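Long-range contacts in sensor protein (Rhodopseudomonas palustris, PDB 2OOL), which senses light as a bacteriophytochrome, through a bound biliverdin chromophore, and probably relays the signal as a sensor kinase, this chain being its chromophore-binding part: residues L133-D137 and F305-R311; E172-T177 and A313-I317; D180-V184 and V195-D201; P229-D235 and H279-S285. One frame throughout, in Å; residues are numbered along the deposited sequence.

Contact 1: L133-D137 and F305-R311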
# COMPACT_ATOMS: atom_id res chain seq x y z
N LEU A 133 16.96 15.49 5.59
CA LEU A 133 17.51 14.50 4.67
C LEU A 133 17.69 13.21 5.40
O LEU A 133 18.46 13.15 6.36
CB LEU A 133 18.89 14.98 4.16
CG LEU A 133 18.95 16.24 3.33
CD1 LEU A 133 20.35 16.39 2.74
CD2 LEU A 133 17.88 16.23 2.27
N GLU A 134 16.92 12.20 5.01
CA GLU A 134 16.96 10.85 5.63
C GLU A 134 17.52 9.87 4.63
O GLU A 134 17.44 10.11 3.46
CB GLU A 134 15.53 10.35 5.97
CG GLU A 134 14.92 10.88 7.25
CD GLU A 134 13.62 10.17 7.68
OE1 GLU A 134 13.09 9.30 6.91
OE2 GLU A 134 13.11 10.54 8.77
N PRO A 135 17.96 8.68 5.09
CA PRO A 135 18.27 7.62 4.14
C PRO A 135 17.04 7.17 3.36
O PRO A 135 15.91 7.25 3.85
CB PRO A 135 18.78 6.47 5.01
CG PRO A 135 18.97 7.03 6.38
CD PRO A 135 18.13 8.26 6.48
N ARG A 136 17.25 6.70 2.15
CA ARG A 136 16.15 6.32 1.29
C ARG A 136 15.57 4.93 1.61
O ARG A 136 16.22 4.10 2.23
CB ARG A 136 16.60 6.31 -0.17
CG ARG A 136 17.17 7.65 -0.64
CD ARG A 136 17.14 7.79 -2.16
NE ARG A 136 15.79 7.62 -2.68
CZ ARG A 136 15.48 7.58 -3.98
NH1 ARG A 136 16.42 7.74 -4.92
NH2 ARG A 136 14.21 7.41 -4.35
N ASP A 137 14.37 4.71 1.11
CA ASP A 137 13.74 3.42 1.20
C ASP A 137 14.54 2.39 0.40
O ASP A 137 14.92 2.65 -0.75
CB ASP A 137 12.31 3.49 0.68
CG ASP A 137 11.56 2.19 0.89
OD1 ASP A 137 11.06 1.95 2.02
OD2 ASP A 137 11.48 1.41 -0.08
N PHE A 305 16.67 1.50 11.51
CA PHE A 305 15.96 2.58 10.84
C PHE A 305 14.83 2.03 10.01
O PHE A 305 14.91 0.94 9.46
CB PHE A 305 16.91 3.36 9.93
CG PHE A 305 16.27 4.57 9.26
CD1 PHE A 305 16.06 4.59 7.88
CD2 PHE A 305 15.87 5.67 10.00
CE1 PHE A 305 15.49 5.67 7.25
CE2 PHE A 305 15.28 6.77 9.40
CZ PHE A 305 15.09 6.77 7.99
N VAL A 306 13.76 2.80 9.93
CA VAL A 306 12.61 2.47 9.12
C VAL A 306 12.37 3.66 8.19
O VAL A 306 12.32 4.82 8.64
CB VAL A 306 11.33 2.20 10.04
CG1 VAL A 306 10.11 1.83 9.20
CG2 VAL A 306 11.62 1.10 11.02
N SER A 307 12.30 3.40 6.88
CA SER A 307 12.24 4.52 5.89
C SER A 307 10.97 5.34 5.99
O SER A 307 9.99 4.89 6.54
CB SER A 307 12.36 4.00 4.46
OG SER A 307 11.12 3.44 4.04
N TYR A 308 10.94 6.54 5.43
CA TYR A 308 9.78 7.38 5.55
C TYR A 308 8.51 6.69 5.02
O TYR A 308 7.42 6.82 5.62
CB TYR A 308 10.00 8.65 4.78
CG TYR A 308 9.02 9.75 5.09
CD1 TYR A 308 9.17 10.53 6.22
CD2 TYR A 308 7.96 10.00 4.25
CE1 TYR A 308 8.29 11.56 6.49
CE2 TYR A 308 7.08 11.03 4.51
CZ TYR A 308 7.24 11.79 5.63
OH TYR A 308 6.37 12.83 5.91
N GLU A 309 8.65 6.02 3.88
CA GLU A 309 7.54 5.39 3.21
C GLU A 309 6.99 4.21 4.04
O GLU A 309 5.78 4.01 4.07
CB GLU A 309 7.94 4.88 1.79
CG GLU A 309 8.35 5.96 0.77
CD GLU A 309 9.86 6.20 0.70
OE1 GLU A 309 10.53 6.08 1.76
OE2 GLU A 309 10.37 6.49 -0.41
N VAL A 310 7.86 3.46 4.71
CA VAL A 310 7.39 2.43 5.62
C VAL A 310 6.63 3.01 6.82
O VAL A 310 5.61 2.43 7.24
CB VAL A 310 8.50 1.47 6.06
CG1 VAL A 310 7.97 0.47 7.14
CG2 VAL A 310 9.02 0.66 4.83
N ARG A 311 7.07 4.15 7.32
CA ARG A 311 6.39 4.88 8.38
C ARG A 311 5.05 5.39 7.93
O ARG A 311 4.09 5.31 8.70
CB ARG A 311 7.28 5.99 9.00
CG ARG A 311 8.60 5.39 9.53
CD ARG A 311 9.45 6.19 10.50
NE ARG A 311 9.61 7.61 10.25
CZ ARG A 311 10.56 8.16 9.47
NH1 ARG A 311 11.41 7.41 8.77
NH2 ARG A 311 10.64 9.47 9.38
O HOH W 1 13.28 7.89 4.74
O HOH W 2 13.07 6.38 -0.73
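Glu134 and Arg311 supply the ionic part of this contact, in which the end of a PAS-domain strand meets the start of a GAF-domain helix. Carboxylate and guanidinium arrive from opposite directions and pair end-on, one nitrogen to each oxygen. Arg311 NH2 stands 2.8 Å from Glu134 OE2, on its syn lone pair, and Arg311 NH1 lies 3.1 Å from Glu134 OE1. The two planes are 46° apart, which makes this a twisted bidentate salt bridge. Arg311 NH1 also donates to Val306 O at 2.7 Å, in the carbonyl plane, and this limits the rotation of the guanidinium. A leucine in place of Arg311 would probably leave the buried Glu134 carboxylate without its countercharge and Val306 O without this donor.

Hydroxyl and water-mediated bonds gather at the helix start. Ser307, the N-cap, gives its hydroxyl proton to the anti lone pair of Asp137, with OG and OD1 2.5 Å apart, while Ser307 OG accepts a weak capping bond from Val310 N. One water bridges Tyr308 N and Glu134 OE1; another joins Asp137 N to Glu309 OE2.

Contacts of the Phe305 ring complete the set. With CG anti to its backbone N (chi1 -176°), the ring lies under Pro135, whose CG sits 4.2 Å from the Phe305 ring centroid in a CH-pi contact. A polar atom, Glu134 OE1, approaches the ring edge, 3.4 Å from Phe305 CZ.

Around this junction Tyr308 leans on Ile121 of strand 114-125, Arg311 lies against Val230 and Ile232 of strand 230-233, and Arg150 of the second subunit packs on Asp137 and Glu309.

Contact 2: E172-T177 and A313-I317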
# COMPACT_ATOMS: atom_id res chain seq x y z
N GLU A 172 0.85 -6.85 11.29
CA GLU A 172 1.25 -6.26 10.00
C GLU A 172 2.37 -5.23 10.15
O GLU A 172 3.29 -5.18 9.34
CB GLU A 172 0.06 -5.62 9.28
CG GLU A 172 0.47 -4.82 7.97
CD GLU A 172 0.79 -5.74 6.78
OE1 GLU A 172 0.62 -6.96 6.89
OE2 GLU A 172 1.19 -5.23 5.71
N VAL A 173 2.30 -4.41 11.17
CA VAL A 173 3.37 -3.46 11.45
C VAL A 173 4.70 -4.19 11.69
O VAL A 173 5.74 -3.74 11.23
CB VAL A 173 3.00 -2.49 12.62
CG1 VAL A 173 4.22 -1.77 13.18
CG2 VAL A 173 2.00 -1.42 12.15
N ARG A 174 4.66 -5.34 12.36
CA ARG A 174 5.89 -6.09 12.59
C ARG A 174 6.42 -6.65 11.26
O ARG A 174 7.62 -6.61 11.01
CB ARG A 174 5.71 -7.23 13.60
CG ARG A 174 7.03 -7.78 14.05
CD ARG A 174 6.94 -8.79 15.22
NE ARG A 174 6.26 -10.04 14.90
CZ ARG A 174 6.83 -11.12 14.37
NH1 ARG A 174 8.12 -11.14 14.04
NH2 ARG A 174 6.10 -12.21 14.16
N ARG A 175 5.51 -7.16 10.44
CA ARG A 175 5.83 -7.62 9.08
C ARG A 175 6.65 -6.63 8.25
O ARG A 175 7.61 -7.01 7.60
CB ARG A 175 4.54 -7.90 8.32
CG ARG A 175 4.62 -9.01 7.28
CD ARG A 175 3.22 -9.36 6.77
NE ARG A 175 2.55 -10.33 7.64
CZ ARG A 175 1.42 -10.14 8.35
NH1 ARG A 175 0.75 -9.01 8.32
NH2 ARG A 175 0.95 -11.17 9.08
N ILE A 176 6.28 -5.36 8.30
CA ILE A 176 6.83 -4.38 7.37
C ILE A 176 7.93 -3.54 7.98
O ILE A 176 8.63 -2.87 7.24
CB ILE A 176 5.72 -3.50 6.75
CG1 ILE A 176 5.08 -2.61 7.81
CG2 ILE A 176 4.64 -4.40 6.06
CD1 ILE A 176 3.99 -1.67 7.26
N THR A 177 8.09 -3.58 9.30
CA THR A 177 9.15 -2.84 9.99
C THR A 177 10.34 -3.73 10.33
O THR A 177 11.46 -3.26 10.45
CB THR A 177 8.64 -2.13 11.30
OG1 THR A 177 8.14 -3.07 12.25
CG2 THR A 177 7.56 -1.10 11.01
N ALA A 313 3.22 3.87 5.82
CA ALA A 313 2.40 2.65 5.76
C ALA A 313 1.85 2.30 7.14
O ALA A 313 0.68 2.05 7.27
CB ALA A 313 3.18 1.49 5.17
N CYS A 314 2.70 2.29 8.16
CA CYS A 314 2.29 2.15 9.54
C CYS A 314 1.21 3.14 9.96
O CYS A 314 0.33 2.78 10.75
CB CYS A 314 3.51 2.27 10.49
SG CYS A 314 4.86 1.01 10.19
N GLU A 315 1.28 4.37 9.47
CA GLU A 315 0.35 5.41 9.85
C GLU A 315 -1.02 5.12 9.24
O GLU A 315 -2.04 5.29 9.90
CB GLU A 315 0.83 6.79 9.40
CG GLU A 315 -0.06 7.91 9.90
CD GLU A 315 0.35 9.30 9.37
OE1 GLU A 315 1.15 9.39 8.43
OE2 GLU A 315 -0.16 10.30 9.89
N LEU A 316 -1.00 4.69 7.98
CA LEU A 316 -2.19 4.22 7.28
C LEU A 316 -2.88 3.10 8.06
O LEU A 316 -4.11 3.14 8.28
CB LEU A 316 -1.85 3.72 5.89
CG LEU A 316 -2.97 3.17 5.02
CD1 LEU A 316 -4.13 4.15 4.82
CD2 LEU A 316 -2.38 2.72 3.67
N ILE A 317 -2.10 2.10 8.45
CA ILE A 317 -2.61 0.98 9.25
C ILE A 317 -3.28 1.47 10.54
O ILE A 317 -4.38 1.00 10.93
CB ILE A 317 -1.50 -0.05 9.50
CG1 ILE A 317 -1.28 -0.89 8.23
CG2 ILE A 317 -1.82 -1.03 10.67
CD1 ILE A 317 0.06 -1.53 8.15
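Glu172 and Ile317 make the closest approach between two antiparallel helices of the GAF domain, whose short axes run at 174° and come within 10.3 Å. The methylene of the acid does the touching: Glu172 CG lies 3.3 Å from Ile317 CD1, the two side chains crossing at about a right angle. A bend at chi2 (76°) then turns the carboxylate aside, where Arg175 NH1 forms a salt bridge to OE1 and Ser148 of helix 142-157 bonds OE2.

A second close point is sulfur against methyl, Thr177 CG2 to Cys314 SG at 3.5 Å. Thr177 can offer its methyl because its hydroxyl faces the other way: OG1, between backbone N and carbonyl carbon (chi1 61°), bonds to Val173 O at 2.7 Å from above the carbonyl plane. The amide N of Thr177 reaches the same oxygen from its other face.

Between these points the fit is looser. Ile176 and Ile317 meet tip to tip, CD1 to CD1 at 4.0 Å, and Ile176 CD1 also lies 3.9 Å from Ala313 CB. Val173 spreads its branches, CG1 against Cys314 SG and CG2 against Ile317 CG2, each 4.1 Å away. The solvent side is that of Arg175, an exposed residue whose salt bridge holds the Glu172 carboxylate, whereas Phe145 of helix 142-157 packs on Ile176 and Ala313.

No hydrogen bond or salt bridge passes between the two segments; every polar bond described here stays within one helix or goes to a third element. At this level the two helices are therefore joined by apolar packing, with the one acid at the seam contributing carbon rather than charge.

Contact 3: D180-V184 and V195-D201. With LBV (3-[2-[(Z)-[3-(2-carboxyethyl)-5-[(Z)-(4-ethenyl-3-methyl-5-oxidanylidene-pyrrol-2-ylidene)methyl]-4-methyl-pyrrol-1-ium -2-ylidene]methyl]-5-[(Z)-[(3E)-3-ethylidene-4-methyl-5-oxidanylidene-pyrrolidin-2-ylidene]methyl]-4-methyl-1H-pyrrol-3- yl]propanoic acid), chain C.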
# COMPACT_ATOMS: atom_id res chain seq x y z
N ASP A 180 11.51 -6.13 16.51
CA ASP A 180 11.32 -7.27 17.42
C ASP A 180 9.96 -7.40 18.13
O ASP A 180 9.51 -8.50 18.41
CB ASP A 180 12.44 -7.19 18.48
CG ASP A 180 13.80 -7.59 17.92
OD1 ASP A 180 13.78 -8.42 16.99
OD2 ASP A 180 14.86 -7.10 18.37
N ARG A 181 9.31 -6.29 18.45
CA ARG A 181 8.12 -6.29 19.31
C ARG A 181 7.24 -5.08 19.03
O ARG A 181 7.70 -3.95 19.13
CB ARG A 181 8.53 -6.25 20.78
CG ARG A 181 7.36 -6.40 21.78
CD ARG A 181 7.86 -6.46 23.21
NE ARG A 181 8.55 -5.25 23.63
CZ ARG A 181 9.41 -5.18 24.64
NH1 ARG A 181 9.95 -4.04 24.96
NH2 ARG A 181 9.73 -6.24 25.34
N ILE A 182 6.00 -5.33 18.65
CA ILE A 182 5.03 -4.29 18.40
C ILE A 182 3.91 -4.43 19.42
O ILE A 182 3.35 -5.52 19.58
CB ILE A 182 4.45 -4.40 16.98
CG1 ILE A 182 5.54 -4.54 15.91
CG2 ILE A 182 3.49 -3.24 16.67
CD1 ILE A 182 6.63 -3.53 15.91
N LYS A 183 3.57 -3.32 20.09
CA LYS A 183 2.55 -3.30 21.16
C LYS A 183 1.47 -2.28 20.82
O LYS A 183 1.77 -1.24 20.32
CB LYS A 183 3.18 -2.91 22.50
CG LYS A 183 4.20 -3.99 23.04
CD LYS A 183 5.29 -3.38 23.94
CE LYS A 183 6.16 -2.38 23.20
NZ LYS A 183 7.32 -2.93 22.49
N VAL A 184 0.22 -2.58 21.11
CA VAL A 184 -0.83 -1.56 21.06
C VAL A 184 -1.15 -1.22 22.51
O VAL A 184 -1.48 -2.08 23.31
CB VAL A 184 -2.06 -2.03 20.31
CG1 VAL A 184 -3.10 -0.88 20.26
CG2 VAL A 184 -1.64 -2.47 18.94
N VAL A 195 -0.85 -2.40 27.75
CA VAL A 195 -0.63 -3.12 26.49
C VAL A 195 -1.80 -4.08 26.29
O VAL A 195 -1.95 -5.06 27.01
CB VAL A 195 0.71 -3.88 26.53
CG1 VAL A 195 0.91 -4.73 25.25
CG2 VAL A 195 1.93 -2.86 26.74
N ILE A 196 -2.63 -3.80 25.30
CA ILE A 196 -3.79 -4.63 25.06
C ILE A 196 -3.59 -5.63 23.91
O ILE A 196 -4.38 -6.57 23.75
CB ILE A 196 -5.04 -3.78 24.84
CG1 ILE A 196 -4.85 -2.79 23.68
CG2 ILE A 196 -5.35 -3.00 26.13
CD1 ILE A 196 -6.12 -2.14 23.19
N ALA A 197 -2.54 -5.46 23.13
CA ALA A 197 -2.20 -6.43 22.07
C ALA A 197 -0.72 -6.32 21.82
O ALA A 197 -0.10 -5.33 22.18
CB ALA A 197 -2.98 -6.16 20.78
N GLU A 198 -0.17 -7.37 21.21
CA GLU A 198 1.26 -7.54 21.04
C GLU A 198 1.57 -8.55 19.95
O GLU A 198 0.96 -9.59 19.89
CB GLU A 198 1.90 -8.04 22.32
CG GLU A 198 3.41 -7.93 22.34
CD GLU A 198 3.97 -8.37 23.68
OE1 GLU A 198 3.74 -9.56 24.03
OE2 GLU A 198 4.61 -7.51 24.38
N ASP A 199 2.51 -8.23 19.07
CA ASP A 199 3.11 -9.27 18.23
C ASP A 199 4.60 -9.11 18.34
O ASP A 199 5.12 -8.00 18.19
CB ASP A 199 2.67 -9.13 16.78
CG ASP A 199 2.88 -10.41 15.96
OD1 ASP A 199 2.47 -11.52 16.37
OD2 ASP A 199 3.47 -10.30 14.88
N ARG A 200 5.28 -10.21 18.60
CA ARG A 200 6.73 -10.22 18.72
C ARG A 200 7.38 -11.48 18.12
O ARG A 200 6.75 -12.54 17.98
CB ARG A 200 7.13 -10.13 20.19
CG ARG A 200 6.60 -11.22 21.02
CD ARG A 200 7.11 -11.16 22.45
NE ARG A 200 6.98 -12.49 23.02
CZ ARG A 200 5.82 -13.06 23.30
NH1 ARG A 200 4.68 -12.40 23.11
NH2 ARG A 200 5.80 -14.27 23.78
N ASP A 201 8.67 -11.32 17.81
CA ASP A 201 9.50 -12.39 17.27
C ASP A 201 9.93 -13.33 18.41
O ASP A 201 9.77 -13.00 19.58
CB ASP A 201 10.70 -11.75 16.52
CG ASP A 201 11.48 -12.76 15.64
OD1 ASP A 201 11.00 -13.93 15.45
OD2 ASP A 201 12.56 -12.37 15.14
C1A LBV C . 9.56 8.47 32.17
C1B LBV C . 9.18 11.05 28.57
O1B LBV C . 11.13 13.97 23.14
C1C LBV C . 7.64 8.15 25.44
O1C LBV C . 8.00 5.72 20.85
C1D LBV C . 6.45 3.72 26.62
C2A LBV C . 9.67 9.52 33.25
C2B LBV C . 9.29 12.10 27.65
O2B LBV C . 9.45 12.95 22.13
C2C LBV C . 7.19 7.48 24.28
O2C LBV C . 9.71 5.60 22.25
C2D LBV C . 5.69 2.87 27.45
C3A LBV C . 9.59 10.76 32.34
C3B LBV C . 8.94 11.61 26.40
C3C LBV C . 6.75 6.23 24.69
C3D LBV C . 5.69 1.64 26.84
C4A LBV C . 9.44 10.35 30.99
C4B LBV C . 8.55 10.25 26.57
C4C LBV C . 6.95 6.13 26.07
C4D LBV C . 6.45 1.76 25.67
CAA LBV C . 9.62 12.11 32.76
CAB LBV C . 8.96 12.42 25.09
CAC LBV C . 7.15 7.92 22.80
CAD LBV C . 5.08 0.52 27.35
CBA LBV C . 9.70 12.67 34.22
CBB LBV C . 10.17 12.11 24.24
CBC LBV C . 8.54 7.69 22.11
CBD LBV C . 5.08 -0.71 26.70
CGB LBV C . 10.25 13.10 23.06
CGC LBV C . 8.78 6.20 21.69
CHB LBV C . 9.38 11.29 29.94
CHC LBV C . 8.14 9.47 25.44
CHD LBV C . 6.65 5.06 26.92
CMA LBV C . 11.05 9.39 33.92
CMB LBV C . 9.77 13.53 27.96
CMC LBV C . 6.16 5.21 23.69
CMD LBV C . 4.97 3.19 28.78
N_A LBV C . 9.43 9.01 30.95
O_A LBV C . 9.59 7.26 32.38
N_B LBV C . 8.72 9.99 27.88
N_C LBV C . 7.48 7.29 26.46
N_D LBV C . 6.89 3.01 25.59
O_D LBV C . 6.70 0.89 24.81
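The beta hairpin of strands 181-187 and 193-200, part of the antiparallel sheet of the GAF domain, pairs Arg181 with Arg200, Ile182 with Asp199, Lys183 with Glu198 and Val184 with Ala197. Ile182 and Asp199 bond in both directions: Ile182 N to Asp199 O at 2.8 Å, nearly straight at 176°, and Asp199 N to Ile182 O at 2.9 Å. Farther along, Val184 N reaches Ala197 O at 3.0 Å. Val184 O is taken by Ile196 N, and because Ile196 and Ala197 both face Val184, the strand carries a classic beta bulge here.

Side chains alternate between two faces. Ile182, Val184 and Ala197 lie on one, with Ile182 and Ala197 touching helix 162-177. On the other, Lys183 and Glu198 run side by side, pointing the same way, and Glu198 OE2 comes within 3.6 Å of Arg181 CD. This is contact with the aliphatic stem: the Arg181 guanidinium is engaged by His299 and Pro205 O, while the Glu198 oxygens are bonded by Ser206 OG and Leu207 N. Arg200 NH1 adds a salt bridge to Glu198 OE1, its hydrogen bond weak.

At the chromophore end Val195 divides its methyls. Val195 CG1 packs 4.0 Å from Lys183 CB, and Val195 CG2 turns to the vinyl group of ring D, 3.8 Å from LBV CBD. Val195 and Lys183 thus both line the biliverdin pocket. A bend at chi3 (-63°) brings Lys183 CE to 3.7 Å from the ring-D carbonyl oxygen, LBV O_D; NZ then turns away from it.

Contact 4: P229-D235 and H279-S285. With LBV (3-[2-[(Z)-[3-(2-carboxyethyl)-5-[(Z)-(4-ethenyl-3-methyl-5-oxidanylidene-pyrrol-2-ylidene)methyl]-4-methyl-pyrrol-1-ium -2-ylidene]methyl]-5-[(Z)-[(3E)-3-ethylidene-4-methyl-5-oxidanylidene-pyrrolidin-2-ylidene]methyl]-4-methyl-1H-pyrrol-3- yl]propanoic acid), chain C.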
# COMPACT_ATOMS: atom_id res chain seq x y z
N PRO A 229 1.69 12.60 14.71
CA PRO A 229 1.39 11.21 15.05
C PRO A 229 2.42 10.10 14.81
O PRO A 229 2.09 8.93 15.14
CB PRO A 229 0.14 10.89 14.21
CG PRO A 229 0.24 11.80 13.00
CD PRO A 229 1.02 13.03 13.46
N VAL A 230 3.60 10.41 14.27
CA VAL A 230 4.65 9.40 14.02
C VAL A 230 6.01 9.90 14.49
O VAL A 230 6.29 11.03 14.32
CB VAL A 230 4.73 9.04 12.53
CG1 VAL A 230 5.68 7.80 12.31
CG2 VAL A 230 3.30 8.74 11.96
N ARG A 231 6.80 9.06 15.16
CA ARG A 231 8.17 9.40 15.59
C ARG A 231 9.04 8.15 15.60
O ARG A 231 8.56 7.06 15.86
CB ARG A 231 8.13 9.99 17.00
CG ARG A 231 7.65 9.00 18.06
CD ARG A 231 6.74 9.64 19.10
NE ARG A 231 5.60 10.27 18.46
CZ ARG A 231 4.39 9.74 18.40
NH1 ARG A 231 3.43 10.42 17.81
NH2 ARG A 231 4.11 8.55 18.89
N ILE A 232 10.32 8.32 15.34
CA ILE A 232 11.27 7.26 15.36
C ILE A 232 12.57 7.67 16.01
O ILE A 232 13.04 8.80 15.84
CB ILE A 232 11.52 6.61 13.94
CG1 ILE A 232 12.53 5.44 14.04
CG2 ILE A 232 12.04 7.62 12.91
CD1 ILE A 232 12.55 4.52 12.78
N ILE A 233 13.13 6.72 16.77
CA ILE A 233 14.43 6.87 17.39
C ILE A 233 15.20 5.62 16.99
O ILE A 233 15.16 4.65 17.67
CB ILE A 233 14.34 6.97 18.98
CG1 ILE A 233 13.25 7.98 19.43
CG2 ILE A 233 15.75 7.31 19.61
CD1 ILE A 233 12.73 7.76 20.86
N PRO A 234 15.90 5.66 15.84
CA PRO A 234 16.58 4.44 15.37
C PRO A 234 17.71 3.90 16.24
O PRO A 234 17.97 2.69 16.19
CB PRO A 234 17.16 4.82 14.02
CG PRO A 234 16.64 6.18 13.68
CD PRO A 234 16.07 6.80 14.93
N ASP A 235 18.39 4.79 16.96
CA ASP A 235 19.47 4.47 17.85
C ASP A 235 19.36 5.34 19.08
O ASP A 235 19.57 6.55 18.96
CB ASP A 235 20.83 4.73 17.21
CG ASP A 235 22.02 4.20 18.08
OD1 ASP A 235 21.84 3.75 19.25
OD2 ASP A 235 23.15 4.21 17.56
N HIS A 279 17.07 -0.72 22.00
CA HIS A 279 17.83 0.43 21.48
C HIS A 279 17.35 1.13 20.21
O HIS A 279 17.99 2.07 19.73
CB HIS A 279 19.31 0.05 21.33
CG HIS A 279 20.02 -0.09 22.63
ND1 HIS A 279 19.60 -0.95 23.61
CD2 HIS A 279 21.10 0.56 23.13
CE1 HIS A 279 20.40 -0.86 24.65
NE2 HIS A 279 21.33 0.03 24.38
N ALA A 280 16.23 0.69 19.66
CA ALA A 280 15.49 1.41 18.59
C ALA A 280 14.05 1.43 19.08
O ALA A 280 13.60 0.45 19.66
CB ALA A 280 15.55 0.65 17.22
N ALA A 281 13.36 2.53 18.83
CA ALA A 281 11.96 2.74 19.18
C ALA A 281 11.26 3.52 18.06
O ALA A 281 11.82 4.45 17.48
CB ALA A 281 11.86 3.56 20.43
N MET A 282 10.03 3.14 17.78
CA MET A 282 9.17 3.89 16.87
C MET A 282 7.73 3.80 17.34
O MET A 282 7.24 2.69 17.66
CB MET A 282 9.23 3.32 15.46
CG MET A 282 8.20 4.02 14.52
SD MET A 282 8.32 3.48 12.81
CE MET A 282 7.94 1.78 12.94
N SER A 283 7.02 4.91 17.31
CA SER A 283 5.63 4.88 17.71
C SER A 283 4.74 5.74 16.82
O SER A 283 5.19 6.66 16.19
CB SER A 283 5.48 5.19 19.22
OG SER A 283 6.10 6.41 19.60
N ILE A 284 3.47 5.33 16.75
CA ILE A 284 2.43 5.94 15.94
C ILE A 284 1.23 6.13 16.86
O ILE A 284 0.76 5.18 17.54
CB ILE A 284 2.01 5.04 14.76
CG1 ILE A 284 3.20 4.65 13.84
CG2 ILE A 284 0.91 5.66 13.97
CD1 ILE A 284 3.76 3.31 14.15
N SER A 285 0.71 7.34 16.88
CA SER A 285 -0.47 7.72 17.69
C SER A 285 -1.77 7.12 17.17
O SER A 285 -1.96 6.94 15.97
CB SER A 285 -0.58 9.28 17.71
OG SER A 285 0.56 9.81 18.37
C1A LBV C . 9.56 8.47 32.17
C1B LBV C . 9.18 11.05 28.57
O1B LBV C . 11.13 13.97 23.14
C1C LBV C . 7.64 8.15 25.44
O1C LBV C . 8.00 5.72 20.85
C1D LBV C . 6.45 3.72 26.62
C2A LBV C . 9.67 9.52 33.25
C2B LBV C . 9.29 12.10 27.65
O2B LBV C . 9.45 12.95 22.13
C2C LBV C . 7.19 7.48 24.28
O2C LBV C . 9.71 5.60 22.25
C2D LBV C . 5.69 2.87 27.45
C3A LBV C . 9.59 10.76 32.34
C3B LBV C . 8.94 11.61 26.40
C3C LBV C . 6.75 6.23 24.69
C3D LBV C . 5.69 1.64 26.84
C4A LBV C . 9.44 10.35 30.99
C4B LBV C . 8.55 10.25 26.57
C4C LBV C . 6.95 6.13 26.07
C4D LBV C . 6.45 1.76 25.67
CAA LBV C . 9.62 12.11 32.76
CAB LBV C . 8.96 12.42 25.09
CAC LBV C . 7.15 7.92 22.80
CAD LBV C . 5.08 0.52 27.35
CBA LBV C . 9.70 12.67 34.22
CBB LBV C . 10.17 12.11 24.24
CBC LBV C . 8.54 7.69 22.11
CBD LBV C . 5.08 -0.71 26.70
CGB LBV C . 10.25 13.10 23.06
CGC LBV C . 8.78 6.20 21.69
CHB LBV C . 9.38 11.29 29.94
CHC LBV C . 8.14 9.47 25.44
CHD LBV C . 6.65 5.06 26.92
CMA LBV C . 11.05 9.39 33.92
CMB LBV C . 9.77 13.53 27.96
CMC LBV C . 6.16 5.21 23.69
CMD LBV C . 4.97 3.19 28.78
N_A LBV C . 9.43 9.01 30.95
O_A LBV C . 9.59 7.26 32.38
N_B LBV C . 8.72 9.99 27.88
N_C LBV C . 7.48 7.29 26.46
N_D LBV C . 6.89 3.01 25.59
O_D LBV C . 6.70 0.89 24.81
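Arg231 folds across Ser283 and Ser285 of the neighbouring strand. Its chain leaves CB with CG set between backbone N and carbonyl carbon (chi1 64°), which brings Arg231 CG within 3.4 Å of Ser283 OG. After a bend at chi2, Arg231 CD follows at 3.3 Å from Ser283 OG and touches CBC of the chromophore's ring-C propionate. Chi3 then turns the chain back, with Arg231 NE 4.1 Å from Ser283 OG, Arg231 CZ nearest Ser285 OG and one guanidinium face over Ser283 O.

The pairing beneath is antiparallel: strand 230-233, at the margin of the GAF sheet, runs against 280-288, and Arg231 and Ser283 form a hydrogen-bonded pair.

At the tip, Arg231 NH2 donates to Ser283 OG at 3.0 Å, in the guanidinium plane, and Arg231 NH1 to Ser285 OG at 3.0 Å, tilted 18° from it; NH1 also bonds Asn228 O, and Tyr225 makes a cation-pi contact. A methionine in its place would probably leave both serine hydroxyls without this donor and set Ser283 freer to turn. Ser283 OG donates to LBV O1C at a doubtfully short 2.4 Å, while Ala281 CB lies 3.5 Å from LBV O2C.

From the N terminus, the chain opens contact 1 at the end of a PAS-domain strand and contact 2 on helix 162-177. Contact 3 opens and closes within the next hairpin, then contact 4 joins 229-235 to 279-285; these two stand in series on one GAF sheet, and both touch the chromophore. Only afterwards does helix 308-332, with the turn leading into it, close contact 1 and then contact 2. Those two cross, and contacts 3 and 4 are nested inside both. Arg174 and Asp199 form a salt bridge between contacts 2 and 3, Thr177 packs on Met282 between contacts 2 and 4, and Phe305 packs on Pro234 between contacts 1 and 4.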